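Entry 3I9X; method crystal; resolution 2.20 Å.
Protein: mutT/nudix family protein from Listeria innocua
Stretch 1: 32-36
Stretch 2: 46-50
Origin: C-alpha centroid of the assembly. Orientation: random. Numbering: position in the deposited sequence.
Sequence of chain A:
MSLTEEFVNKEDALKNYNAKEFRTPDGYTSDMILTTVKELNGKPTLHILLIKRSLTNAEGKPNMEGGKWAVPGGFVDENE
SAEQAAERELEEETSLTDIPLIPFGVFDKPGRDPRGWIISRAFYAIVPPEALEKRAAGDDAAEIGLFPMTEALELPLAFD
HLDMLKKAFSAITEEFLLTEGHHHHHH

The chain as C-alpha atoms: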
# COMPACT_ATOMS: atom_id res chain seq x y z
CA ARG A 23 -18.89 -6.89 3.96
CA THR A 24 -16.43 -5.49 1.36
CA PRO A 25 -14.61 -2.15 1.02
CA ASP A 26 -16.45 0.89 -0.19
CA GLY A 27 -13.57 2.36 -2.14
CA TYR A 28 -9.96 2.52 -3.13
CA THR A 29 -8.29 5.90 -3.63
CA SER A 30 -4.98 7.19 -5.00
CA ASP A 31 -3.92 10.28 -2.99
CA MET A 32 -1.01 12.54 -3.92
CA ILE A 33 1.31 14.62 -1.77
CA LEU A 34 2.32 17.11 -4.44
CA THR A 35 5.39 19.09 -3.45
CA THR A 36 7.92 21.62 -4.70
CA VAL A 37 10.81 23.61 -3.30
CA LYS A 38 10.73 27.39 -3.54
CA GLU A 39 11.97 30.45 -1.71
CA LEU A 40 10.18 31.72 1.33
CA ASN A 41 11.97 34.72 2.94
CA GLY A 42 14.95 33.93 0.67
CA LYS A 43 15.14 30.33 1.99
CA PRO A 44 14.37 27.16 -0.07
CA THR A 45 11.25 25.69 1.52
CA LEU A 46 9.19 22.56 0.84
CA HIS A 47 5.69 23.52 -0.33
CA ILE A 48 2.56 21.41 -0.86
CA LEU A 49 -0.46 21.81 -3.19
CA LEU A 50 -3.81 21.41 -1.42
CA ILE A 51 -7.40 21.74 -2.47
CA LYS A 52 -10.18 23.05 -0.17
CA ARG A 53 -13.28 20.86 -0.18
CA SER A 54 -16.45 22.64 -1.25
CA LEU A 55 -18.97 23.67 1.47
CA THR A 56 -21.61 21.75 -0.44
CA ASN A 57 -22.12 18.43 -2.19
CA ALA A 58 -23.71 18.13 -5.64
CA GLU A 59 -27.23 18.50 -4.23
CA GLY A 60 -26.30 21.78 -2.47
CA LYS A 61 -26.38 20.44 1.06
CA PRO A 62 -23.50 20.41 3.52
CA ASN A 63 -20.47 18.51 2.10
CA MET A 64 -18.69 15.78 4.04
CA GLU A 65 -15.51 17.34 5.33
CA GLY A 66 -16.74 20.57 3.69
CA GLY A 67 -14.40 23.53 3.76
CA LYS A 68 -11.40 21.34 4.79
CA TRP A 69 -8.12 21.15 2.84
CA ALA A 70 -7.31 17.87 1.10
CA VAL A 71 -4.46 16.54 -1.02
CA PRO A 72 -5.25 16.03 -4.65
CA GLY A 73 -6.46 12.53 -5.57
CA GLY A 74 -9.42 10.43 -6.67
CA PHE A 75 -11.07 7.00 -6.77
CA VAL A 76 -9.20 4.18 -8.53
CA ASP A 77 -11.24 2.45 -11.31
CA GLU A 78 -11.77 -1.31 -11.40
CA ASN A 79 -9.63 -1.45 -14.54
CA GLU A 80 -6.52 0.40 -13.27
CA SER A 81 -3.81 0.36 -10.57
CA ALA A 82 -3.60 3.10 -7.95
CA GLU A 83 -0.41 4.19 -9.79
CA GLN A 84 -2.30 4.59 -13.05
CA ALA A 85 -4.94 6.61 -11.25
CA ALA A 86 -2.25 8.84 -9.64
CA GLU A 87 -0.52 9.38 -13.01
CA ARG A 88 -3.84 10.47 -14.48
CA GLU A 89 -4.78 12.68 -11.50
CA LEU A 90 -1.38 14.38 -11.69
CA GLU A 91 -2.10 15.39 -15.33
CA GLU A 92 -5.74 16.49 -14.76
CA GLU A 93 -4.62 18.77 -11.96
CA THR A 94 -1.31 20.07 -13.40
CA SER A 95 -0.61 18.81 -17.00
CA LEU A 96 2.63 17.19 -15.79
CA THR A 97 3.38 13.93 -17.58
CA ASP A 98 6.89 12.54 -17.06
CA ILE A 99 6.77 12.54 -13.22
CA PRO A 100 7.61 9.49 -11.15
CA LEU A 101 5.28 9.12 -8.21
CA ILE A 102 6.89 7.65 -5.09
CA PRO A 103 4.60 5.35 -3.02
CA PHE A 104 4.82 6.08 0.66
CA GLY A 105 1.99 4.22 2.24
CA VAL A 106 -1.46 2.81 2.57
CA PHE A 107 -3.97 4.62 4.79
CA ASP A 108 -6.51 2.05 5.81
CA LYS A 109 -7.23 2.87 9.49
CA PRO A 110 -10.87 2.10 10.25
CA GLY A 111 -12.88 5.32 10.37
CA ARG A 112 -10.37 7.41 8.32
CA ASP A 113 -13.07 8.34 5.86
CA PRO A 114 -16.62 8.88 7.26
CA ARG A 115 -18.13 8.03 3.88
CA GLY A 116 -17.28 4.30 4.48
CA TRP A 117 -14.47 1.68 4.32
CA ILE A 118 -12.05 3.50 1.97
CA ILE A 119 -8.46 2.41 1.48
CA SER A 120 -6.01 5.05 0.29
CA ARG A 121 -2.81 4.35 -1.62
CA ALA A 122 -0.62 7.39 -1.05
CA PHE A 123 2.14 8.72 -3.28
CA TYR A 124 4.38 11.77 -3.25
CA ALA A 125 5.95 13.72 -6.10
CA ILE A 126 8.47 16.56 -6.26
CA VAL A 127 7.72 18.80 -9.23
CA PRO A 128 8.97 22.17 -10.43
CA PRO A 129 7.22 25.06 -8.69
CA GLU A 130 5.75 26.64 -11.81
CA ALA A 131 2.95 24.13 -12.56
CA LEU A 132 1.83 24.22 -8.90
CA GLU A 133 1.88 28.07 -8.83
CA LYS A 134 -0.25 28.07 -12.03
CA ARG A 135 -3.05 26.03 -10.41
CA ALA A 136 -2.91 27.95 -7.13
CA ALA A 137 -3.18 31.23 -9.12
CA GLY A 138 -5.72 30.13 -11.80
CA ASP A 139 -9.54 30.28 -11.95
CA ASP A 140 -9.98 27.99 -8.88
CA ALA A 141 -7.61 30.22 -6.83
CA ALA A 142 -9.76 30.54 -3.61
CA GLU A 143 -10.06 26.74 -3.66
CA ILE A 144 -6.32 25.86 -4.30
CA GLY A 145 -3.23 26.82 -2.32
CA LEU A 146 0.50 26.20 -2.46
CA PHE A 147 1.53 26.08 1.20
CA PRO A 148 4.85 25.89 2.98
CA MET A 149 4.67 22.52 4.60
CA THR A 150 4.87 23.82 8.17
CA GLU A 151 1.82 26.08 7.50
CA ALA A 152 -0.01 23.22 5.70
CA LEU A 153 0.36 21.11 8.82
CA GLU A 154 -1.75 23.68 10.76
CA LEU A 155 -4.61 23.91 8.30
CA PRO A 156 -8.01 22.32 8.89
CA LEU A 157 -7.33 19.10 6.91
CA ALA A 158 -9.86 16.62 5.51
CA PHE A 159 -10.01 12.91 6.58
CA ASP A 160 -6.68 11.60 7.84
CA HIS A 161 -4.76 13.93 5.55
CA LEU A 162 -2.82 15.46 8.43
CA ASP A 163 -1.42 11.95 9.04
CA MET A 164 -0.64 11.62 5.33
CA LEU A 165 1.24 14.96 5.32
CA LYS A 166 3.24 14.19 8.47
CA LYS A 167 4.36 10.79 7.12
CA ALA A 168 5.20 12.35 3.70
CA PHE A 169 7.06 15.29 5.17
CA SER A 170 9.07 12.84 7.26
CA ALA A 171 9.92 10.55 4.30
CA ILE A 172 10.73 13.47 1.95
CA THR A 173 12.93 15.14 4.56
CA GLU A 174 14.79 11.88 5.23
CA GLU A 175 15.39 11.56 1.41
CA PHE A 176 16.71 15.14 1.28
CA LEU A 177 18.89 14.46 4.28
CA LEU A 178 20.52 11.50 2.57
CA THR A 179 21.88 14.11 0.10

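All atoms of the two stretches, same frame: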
# COMPACT_ATOMS: atom_id res chain seq x y z
N MET A 32 -2.29 11.99 -3.49
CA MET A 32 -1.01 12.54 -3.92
C MET A 32 -0.53 13.70 -3.07
O MET A 32 -1.16 14.76 -3.02
CB MET A 32 -1.12 13.04 -5.35
CG MET A 32 -1.75 11.99 -6.35
SD MET A 32 -1.54 12.44 -8.13
CE MET A 32 -0.03 13.46 -7.80
N ILE A 33 0.59 13.52 -2.40
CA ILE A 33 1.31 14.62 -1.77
C ILE A 33 2.15 15.25 -2.88
O ILE A 33 3.18 14.70 -3.31
CB ILE A 33 2.15 14.12 -0.66
CG1 ILE A 33 1.25 13.55 0.43
CG2 ILE A 33 3.03 15.17 -0.08
CD1 ILE A 33 0.59 14.60 1.17
N LEU A 34 1.71 16.42 -3.32
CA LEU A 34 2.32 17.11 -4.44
C LEU A 34 3.16 18.28 -3.99
O LEU A 34 2.62 19.33 -3.61
CB LEU A 34 1.21 17.63 -5.35
CG LEU A 34 1.43 17.82 -6.82
CD1 LEU A 34 2.34 16.70 -7.30
CD2 LEU A 34 0.06 17.78 -7.58
N THR A 35 4.47 18.11 -4.04
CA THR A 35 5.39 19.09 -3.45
C THR A 35 6.34 19.76 -4.42
O THR A 35 6.58 19.26 -5.53
CB THR A 35 6.21 18.48 -2.33
OG1 THR A 35 7.22 17.63 -2.86
CG2 THR A 35 5.32 17.68 -1.37
N THR A 36 6.85 20.91 -4.00
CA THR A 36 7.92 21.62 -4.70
C THR A 36 8.81 22.31 -3.68
O THR A 36 8.54 22.28 -2.48
CB THR A 36 7.42 22.63 -5.72
OG1 THR A 36 8.52 23.10 -6.51
CG2 THR A 36 6.74 23.81 -5.07
N LEU A 46 10.07 23.59 1.38
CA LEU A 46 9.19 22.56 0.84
C LEU A 46 7.78 23.10 0.90
O LEU A 46 7.36 23.55 1.95
CB LEU A 46 9.28 21.29 1.69
CG LEU A 46 8.60 20.05 1.06
CD1 LEU A 46 9.47 19.54 -0.10
CD2 LEU A 46 8.38 18.94 2.10
N HIS A 47 7.11 23.13 -0.25
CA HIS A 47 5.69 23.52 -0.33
C HIS A 47 4.82 22.37 -0.82
O HIS A 47 5.29 21.51 -1.59
CB HIS A 47 5.51 24.67 -1.32
CG HIS A 47 5.99 26.00 -0.82
ND1 HIS A 47 7.28 26.21 -0.38
CD2 HIS A 47 5.33 27.18 -0.69
CE1 HIS A 47 7.40 27.48 -0.00
NE2 HIS A 47 6.24 28.09 -0.19
N ILE A 48 3.54 22.40 -0.44
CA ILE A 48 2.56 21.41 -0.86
C ILE A 48 1.31 22.04 -1.49
O ILE A 48 0.82 23.08 -1.02
CB ILE A 48 2.20 20.48 0.32
CG1 ILE A 48 1.21 19.44 -0.11
CG2 ILE A 48 1.66 21.28 1.56
CD1 ILE A 48 0.98 18.33 0.89
N LEU A 49 0.82 21.43 -2.59
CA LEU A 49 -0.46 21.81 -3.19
C LEU A 49 -1.65 21.13 -2.50
O LEU A 49 -1.75 19.90 -2.41
CB LEU A 49 -0.53 21.47 -4.67
CG LEU A 49 -1.63 22.22 -5.42
CD1 LEU A 49 -1.25 23.69 -5.72
CD2 LEU A 49 -2.03 21.52 -6.77
N LEU A 50 -2.61 21.94 -2.07
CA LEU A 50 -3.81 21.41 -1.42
C LEU A 50 -5.04 22.08 -1.97
O LEU A 50 -4.97 23.20 -2.47
CB LEU A 50 -3.73 21.61 0.06
CG LEU A 50 -2.62 20.93 0.83
CD1 LEU A 50 -2.61 21.50 2.32
CD2 LEU A 50 -2.76 19.43 0.79
O HOH W 1 -0.48 17.44 -1.99

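Adjacent antiparallel strands are held together first by their backbones, and the pairing of residues 32-36 with 46-50 in this mutT/nudix family protein from Listeria innocua shows how side chains then fill in around that framework. The three residues most covered by the opposing strand are Leu34, Thr36 and Ile48, and each illustrates a different part of the arrangement.

Thr36 faces His47 in a hydrogen-bonded pair, so both of its backbone polar atoms are used: Thr36 N donates to His47 O at 2.9 Å, and Thr36 O accepts from His47 N at 2.8 Å, the latter nearly linear at 174°. Their side chains share one face of the sheet, where Thr36 CG2 lies 4.0 Å from His47 CB, although the imidazole end of His47 leads away. Thr36 OG1 is satisfied elsewhere in the structure.

Ile48 pairs with Thr35 without hydrogen bonds between them, and the strands draw closer here, with Thr35 CA 4.5 Å from Ile48 CA. The close spacing brings CA atoms up to carbonyl oxygens: Thr35 CA lies 3.1 Å from His47 O, and Ile48 CA 3.4 Å from Leu34 O. The side chain of Ile48 is extended, both chi angles being t, and its CD1 reaches to 3.8 Å from Ile33 CD1, an apolar contact offset from the backbone pairing.

Leu34 marks where the direct ladder gives way to a single bridging water. Its carbonyl still accepts from the opposite strand, Leu49 N to Leu34 O being 2.9 Å at 170°, and Leu34 CB approaches Leu49 CB at 4.3 Å. Its amide, however, donates to a water, with 2.8 Å between Leu34 N and the water O. That water O in turn donates to Leu49 O at 2.8 Å and to Met32 O at 3.0 Å, bridging the strands where they splay apart.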